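Local structure of telomerase reverse transcriptase (Candida tropicalis MYA-3404, 6ZD1) at residues R580-L585 and K636-E641; V218-P223 and L455-Q460. The protein probably acts as the catalytic reverse transcriptase of telomerase, extending chromosome ends by copying a template carried in the enzyme's RNA component. All blocks are in the same frame, centred on the assembly; numbering follows the deposited sequence.

Interaction 1: residues R580-L585 and K636-E641; sequences RSFKAL and KQDSFE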
loop_
_atom_site.group_PDB
_atom_site.type_symbol
_atom_site.label_atom_id
_atom_site.label_comp_id
_atom_site.label_asym_id
_atom_site.label_seq_id
_atom_site.Cartn_x
_atom_site.Cartn_y
_atom_site.Cartn_z
ATOM N N ARG A 580 7.690 -5.147 -30.670
ATOM C CA ARG A 580 7.198 -5.413 -32.014
ATOM C C ARG A 580 5.745 -5.870 -32.032
ATOM O O ARG A 580 5.262 -6.323 -33.075
ATOM C CB ARG A 580 8.071 -6.466 -32.699
ATOM C CG ARG A 580 9.561 -6.183 -32.655
ATOM C CD ARG A 580 10.356 -7.318 -33.293
ATOM N NE ARG A 580 10.031 -8.611 -32.693
ATOM C CZ ARG A 580 9.353 -9.576 -33.309
ATOM N NH1 ARG A 580 8.931 -9.406 -34.557
ATOM N NH2 ARG A 580 9.103 -10.714 -32.677
ATOM N N SER A 581 5.041 -5.769 -30.908
ATOM C CA SER A 581 3.665 -6.238 -30.835
ATOM C C SER A 581 3.015 -5.658 -29.592
ATOM O O SER A 581 3.692 -5.363 -28.606
ATOM C CB SER A 581 3.590 -7.767 -30.801
ATOM O OG SER A 581 4.127 -8.265 -29.589
ATOM N N PHE A 582 1.689 -5.508 -29.645
ATOM C CA PHE A 582 0.969 -4.988 -28.489
ATOM C C PHE A 582 0.897 -6.010 -27.365
ATOM O O PHE A 582 0.896 -5.630 -26.189
ATOM C CB PHE A 582 -0.436 -4.543 -28.888
ATOM C CG PHE A 582 -0.472 -3.229 -29.616
ATOM C CD1 PHE A 582 -0.365 -2.033 -28.922
ATOM C CD2 PHE A 582 -0.618 -3.191 -30.992
ATOM C CE1 PHE A 582 -0.399 -0.826 -29.590
ATOM C CE2 PHE A 582 -0.654 -1.986 -31.666
ATOM C CZ PHE A 582 -0.544 -0.801 -30.965
ATOM N N LYS A 583 0.827 -7.301 -27.696
ATOM C CA LYS A 583 0.791 -8.317 -26.651
ATOM C C LYS A 583 2.029 -8.235 -25.770
ATOM O O LYS A 583 1.926 -8.273 -24.538
ATOM C CB LYS A 583 0.664 -9.711 -27.261
ATOM C CG LYS A 583 0.271 -10.775 -26.248
ATOM C CD LYS A 583 0.347 -12.175 -26.829
ATOM C CE LYS A 583 1.784 -12.601 -27.068
ATOM N NZ LYS A 583 1.852 -14.013 -27.534
ATOM N N ALA A 584 3.207 -8.094 -26.383
ATOM C CA ALA A 584 4.433 -7.969 -25.602
ATOM C C ALA A 584 4.465 -6.671 -24.812
ATOM O O ALA A 584 5.045 -6.625 -23.721
ATOM C CB ALA A 584 5.653 -8.052 -26.520
ATOM N N LEU A 585 3.823 -5.620 -25.327
ATOM C CA LEU A 585 3.783 -4.351 -24.610
ATOM C C LEU A 585 2.867 -4.435 -23.397
ATOM O O LEU A 585 3.181 -3.886 -22.334
ATOM C CB LEU A 585 3.321 -3.232 -25.544
ATOM C CG LEU A 585 3.125 -1.877 -24.858
ATOM C CD1 LEU A 585 4.470 -1.202 -24.624
ATOM C CD2 LEU A 585 2.191 -0.976 -25.644
ATOM N N LYS A 636 2.581 0.257 -36.654
ATOM C CA LYS A 636 3.123 0.096 -38.000
ATOM C C LYS A 636 3.315 -1.378 -38.346
ATOM O O LYS A 636 3.091 -1.787 -39.493
ATOM C CB LYS A 636 4.445 0.862 -38.119
ATOM C CG LYS A 636 5.384 0.349 -39.205
ATOM C CD LYS A 636 6.695 1.128 -39.248
ATOM C CE LYS A 636 7.582 0.636 -40.388
ATOM N NZ LYS A 636 8.787 1.490 -40.605
ATOM N N GLN A 637 3.699 -2.194 -37.363
ATOM C CA GLN A 637 4.031 -3.595 -37.582
ATOM C C GLN A 637 3.078 -4.563 -36.892
ATOM O O GLN A 637 3.288 -5.778 -36.974
ATOM C CB GLN A 637 5.467 -3.869 -37.113
ATOM C CG GLN A 637 5.749 -3.357 -35.702
ATOM C CD GLN A 637 7.162 -3.648 -35.227
ATOM O OE1 GLN A 637 7.691 -4.739 -35.440
ATOM N NE2 GLN A 637 7.779 -2.668 -34.572
ATOM N N ASP A 638 2.032 -4.071 -36.230
ATOM C CA ASP A 638 1.099 -4.939 -35.520
ATOM C C ASP A 638 -0.203 -4.184 -35.307
ATOM O O ASP A 638 -0.196 -3.085 -34.747
ATOM C CB ASP A 638 1.679 -5.392 -34.171
ATOM C CG ASP A 638 0.690 -6.199 -33.348
ATOM O OD1 ASP A 638 0.071 -7.130 -33.903
ATOM O OD2 ASP A 638 0.532 -5.918 -32.142
ATOM N N SER A 639 -1.314 -4.790 -35.712
ATOM C CA SER A 639 -2.597 -4.103 -35.677
ATOM C C SER A 639 -3.157 -4.086 -34.262
ATOM O O SER A 639 -3.227 -5.123 -33.594
ATOM C CB SER A 639 -3.596 -4.763 -36.623
ATOM O OG SER A 639 -4.851 -4.110 -36.538
ATOM N N PHE A 640 -3.555 -2.899 -33.814
ATOM C CA PHE A 640 -4.120 -2.726 -32.483
ATOM C C PHE A 640 -5.506 -3.363 -32.420
ATOM O O PHE A 640 -6.407 -2.990 -33.180
ATOM C CB PHE A 640 -4.194 -1.239 -32.145
ATOM C CG PHE A 640 -4.940 -0.940 -30.881
ATOM C CD1 PHE A 640 -4.308 -1.035 -29.651
ATOM C CD2 PHE A 640 -6.273 -0.552 -30.919
ATOM C CE1 PHE A 640 -4.988 -0.757 -28.481
ATOM C CE2 PHE A 640 -6.961 -0.274 -29.751
ATOM C CZ PHE A 640 -6.315 -0.376 -28.529
ATOM N N GLU A 641 -5.680 -4.315 -31.512
ATOM C CA GLU A 641 -6.940 -5.030 -31.339
ATOM C C GLU A 641 -7.572 -4.568 -30.032
ATOM O O GLU A 641 -7.045 -4.843 -28.947
ATOM C CB GLU A 641 -6.702 -6.539 -31.344
ATOM C CG GLU A 641 -5.747 -6.984 -32.438
ATOM C CD GLU A 641 -5.331 -8.434 -32.306
ATOM O OE1 GLU A 641 -6.200 -9.321 -32.448
ATOM O OE2 GLU A 641 -4.134 -8.686 -32.052
#
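Asp638 holds its CG anti to the backbone N (chi1 175°), which carries CG toward the 580-585 segment, and Phe582 holds its CG anti to its own carbonyl carbon, which carries CG toward 636-641; from there the carboxylate and the ring meet their partners. The motif is a capped helix N-terminus. Ser581 occupies the N-cap position of helix 582-596, where its OG accepts a weak bond of 3.3 Å from Ala584 N. The first helical amide is held across the contact: Phe582 N donates to Asp638 OD2 at 2.8 Å in a nearly straight bond (167°), which reaches OD2 on its anti side and moderately out of the carboxylate plane. The positive end of the helix would be expected to favour the charged form of this aspartate.

OD2 also lies 3.2 Å from Phe582 CD2, at the ring edge and near its plane. The backbone joins in from the same loop, with Asp638 O 3.3 Å from Phe582 CE2. Over one face of the Phe582 ring comes the edge of Phe640 in a T-shaped pair, planes 75° apart, with Phe640 CD1 above the ring centre. Phe640 CB packs on Phe582 CE2 at 3.6 Å. Phe631 meets both rings and Ile634 touches Phe582, so the pair is tied to helix 609-637 within a helical region that probably corresponds to the thumb of telomerase. At the solvent-exposed end of the contact, Gln637 crosses the poorly ordered Arg580 at about a right angle, its OE1 3.3 Å from Arg580 CB.

Interaction 2: residues V218-P223 and L455-Q460; sequences VQVVSP and LFKRKQ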
loop_
_atom_site.group_PDB
_atom_site.type_symbol
_atom_site.label_atom_id
_atom_site.label_comp_id
_atom_site.label_asym_id
_atom_site.label_seq_id
_atom_site.Cartn_x
_atom_site.Cartn_y
_atom_site.Cartn_z
ATOM N N VAL A 218 5.683 -0.583 27.259
ATOM C CA VAL A 218 5.675 -1.020 28.652
ATOM C C VAL A 218 4.852 -2.300 28.733
ATOM O O VAL A 218 3.826 -2.435 28.060
ATOM C CB VAL A 218 5.125 0.080 29.589
ATOM C CG1 VAL A 218 3.711 0.484 29.184
ATOM C CG2 VAL A 218 5.163 -0.381 31.033
ATOM N N GLN A 219 5.314 -3.243 29.555
ATOM C CA GLN A 219 4.728 -4.575 29.587
ATOM C C GLN A 219 3.303 -4.543 30.139
ATOM O O GLN A 219 2.866 -3.586 30.782
ATOM C CB GLN A 219 5.580 -5.519 30.434
ATOM C CG GLN A 219 6.743 -6.178 29.701
ATOM C CD GLN A 219 6.706 -7.692 29.790
ATOM O OE1 GLN A 219 5.641 -8.290 29.949
ATOM N NE2 GLN A 219 7.873 -8.321 29.694
ATOM N N VAL A 220 2.588 -5.635 29.887
ATOM C CA VAL A 220 1.229 -5.850 30.370
ATOM C C VAL A 220 1.102 -7.324 30.721
ATOM O O VAL A 220 1.556 -8.191 29.969
ATOM C CB VAL A 220 0.165 -5.452 29.321
ATOM C CG1 VAL A 220 -1.230 -5.711 29.858
ATOM C CG2 VAL A 220 0.303 -3.990 28.910
ATOM N N VAL A 221 0.492 -7.613 31.869
ATOM C CA VAL A 221 0.360 -8.984 32.331
ATOM C C VAL A 221 -1.091 -9.454 32.353
ATOM O O VAL A 221 -1.341 -10.654 32.183
ATOM C CB VAL A 221 1.012 -9.155 33.720
ATOM C CG1 VAL A 221 2.501 -8.829 33.650
ATOM C CG2 VAL A 221 0.318 -8.285 34.755
ATOM N N SER A 222 -2.052 -8.551 32.530
ATOM C CA SER A 222 -3.466 -8.893 32.464
ATOM C C SER A 222 -4.277 -7.643 32.155
ATOM O O SER A 222 -4.755 -6.968 33.076
ATOM C CB SER A 222 -3.945 -9.527 33.770
ATOM O OG SER A 222 -3.779 -8.630 34.849
ATOM N N PRO A 223 -4.456 -7.308 30.885
ATOM C CA PRO A 223 -5.255 -6.136 30.520
ATOM C C PRO A 223 -6.737 -6.472 30.630
ATOM O O PRO A 223 -7.117 -7.548 31.078
ATOM C CB PRO A 223 -4.838 -5.870 29.072
ATOM C CG PRO A 223 -4.511 -7.232 28.542
ATOM C CD PRO A 223 -3.941 -8.017 29.699
ATOM N N LEU A 455 2.896 -9.367 25.735
ATOM C CA LEU A 455 2.086 -8.240 25.283
ATOM C C LEU A 455 2.646 -6.923 25.809
ATOM O O LEU A 455 3.024 -6.822 26.981
ATOM C CB LEU A 455 0.635 -8.378 25.743
ATOM C CG LEU A 455 -0.338 -9.022 24.762
ATOM C CD1 LEU A 455 0.037 -10.474 24.517
ATOM C CD2 LEU A 455 -1.759 -8.903 25.282
ATOM N N PHE A 456 2.663 -5.908 24.945
ATOM C CA PHE A 456 3.179 -4.590 25.286
ATOM C C PHE A 456 2.175 -3.509 24.903
ATOM O O PHE A 456 1.438 -3.640 23.924
ATOM C CB PHE A 456 4.515 -4.313 24.590
ATOM C CG PHE A 456 5.681 -5.032 25.204
ATOM C CD1 PHE A 456 5.851 -6.396 25.024
ATOM C CD2 PHE A 456 6.617 -4.340 25.953
ATOM C CE1 PHE A 456 6.927 -7.057 25.590
ATOM C CE2 PHE A 456 7.695 -4.992 26.517
ATOM C CZ PHE A 456 7.851 -6.353 26.334
ATOM N N LYS A 457 2.154 -2.440 25.695
ATOM C CA LYS A 457 1.343 -1.261 25.437
ATOM C C LYS A 457 2.259 -0.058 25.235
ATOM O O LYS A 457 3.416 -0.056 25.660
ATOM C CB LYS A 457 0.361 -1.005 26.593
ATOM C CG LYS A 457 -0.753 -0.013 26.286
ATOM C CD LYS A 457 -1.607 0.258 27.518
ATOM C CE LYS A 457 -2.382 -0.981 27.944
ATOM N NZ LYS A 457 -3.406 -1.375 26.934
ATOM N N ARG A 458 1.732 0.973 24.579
ATOM C CA ARG A 458 2.513 2.173 24.310
ATOM C C ARG A 458 2.511 3.101 25.518
ATOM O O ARG A 458 1.465 3.336 26.130
ATOM C CB ARG A 458 1.960 2.908 23.092
ATOM C CG ARG A 458 2.099 2.144 21.798
ATOM C CD ARG A 458 1.996 3.082 20.616
ATOM N NE ARG A 458 3.035 4.106 20.664
ATOM C CZ ARG A 458 4.260 3.948 20.168
ATOM N NH1 ARG A 458 4.596 2.808 19.582
ATOM N NH2 ARG A 458 5.148 4.928 20.255
ATOM N N LYS A 459 3.694 3.605 25.879
ATOM C CA LYS A 459 3.768 4.671 26.874
ATOM C C LYS A 459 3.119 5.948 26.354
ATOM O O LYS A 459 2.417 6.647 27.097
ATOM C CB LYS A 459 5.224 4.936 27.260
ATOM C CG LYS A 459 5.940 3.747 27.882
ATOM C CD LYS A 459 7.435 4.009 28.021
ATOM C CE LYS A 459 7.717 5.265 28.833
ATOM N NZ LYS A 459 9.181 5.534 28.951
ATOM N N GLN A 460 3.358 6.272 25.087
ATOM C CA GLN A 460 2.824 7.471 24.459
ATOM C C GLN A 460 2.763 7.224 22.960
ATOM O O GLN A 460 3.536 6.429 22.421
ATOM C CB GLN A 460 3.689 8.696 24.791
ATOM C CG GLN A 460 3.269 10.008 24.150
ATOM C CD GLN A 460 1.918 10.503 24.627
ATOM O OE1 GLN A 460 0.877 10.001 24.204
ATOM N NE2 GLN A 460 1.926 11.504 25.506
#
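Backbone hydrogen bonds join Val218 and Lys457 in both directions, making them an antiparallel hydrogen-bonded pair. Val218 N donates to Lys457 O at 2.8 Å, and Lys457 N returns an almost linear bond to Val218 O at 2.9 Å. Farther along, the bond from Val220 N to Leu455 O is weak, and the strand axes stand 131° apart, well short of exactly antiparallel. Between these points Gln219 and Phe456 form a non-hydrogen-bonded pair, where Phe456 CA approaches Val218 O at 3.6 Å in a CA-H...O contact.

Aromatic packing falls on the face bearing Gln219 and Phe456. Gln219 CG reaches Phe456 CE2 and CZ, both at 3.5 Å, while Gln219 CA lies over one face of the ring. Aliphatic contacts occupy the other face: Val220 CG2, anti to the carbonyl carbon, touches Lys457 CB at 3.8 Å. At the exposed end, Lys459 CG packs against Val218 CB.

Polar contacts gather at the strand's end: Arg458 grips Gln460 O side-on through NE and NH2, and its guanidinium continues to Asp345 by a salt bridge and to Tyr212 by a hydrogen bond. Through its bonds to Lys457, strand 217-220 forms an outermost strand of a five-stranded mixed sheet, beside the hairpin of 443-446 and 454-458, an arrangement consistent with the fingers of a reverse transcriptase right-hand fold.

Overall arrangement
Interactions 1 and 2 lie on opposite sides of the chain's centre, with their centres 60 Å apart and their nearest atoms about 42 Å apart. Both are surface contacts: interaction 1 caps and packs the start of helix 582-596 in the mainly helical C-terminal part, whereas interaction 2 closes the border of a sheet within the reverse transcriptase region. Strands 334-339, 495-500, 503-508 and 539-541 form a four-stranded antiparallel sheet consistent with the polymerase palm, which in reverse transcriptases carries the catalytic aspartates; the active site probably lies there, and neither contact is part of that sheet. Interaction 2 is linked toward it through the salt bridge of Arg458 to Asp345, in helix 343-346 that follows strand 334-339.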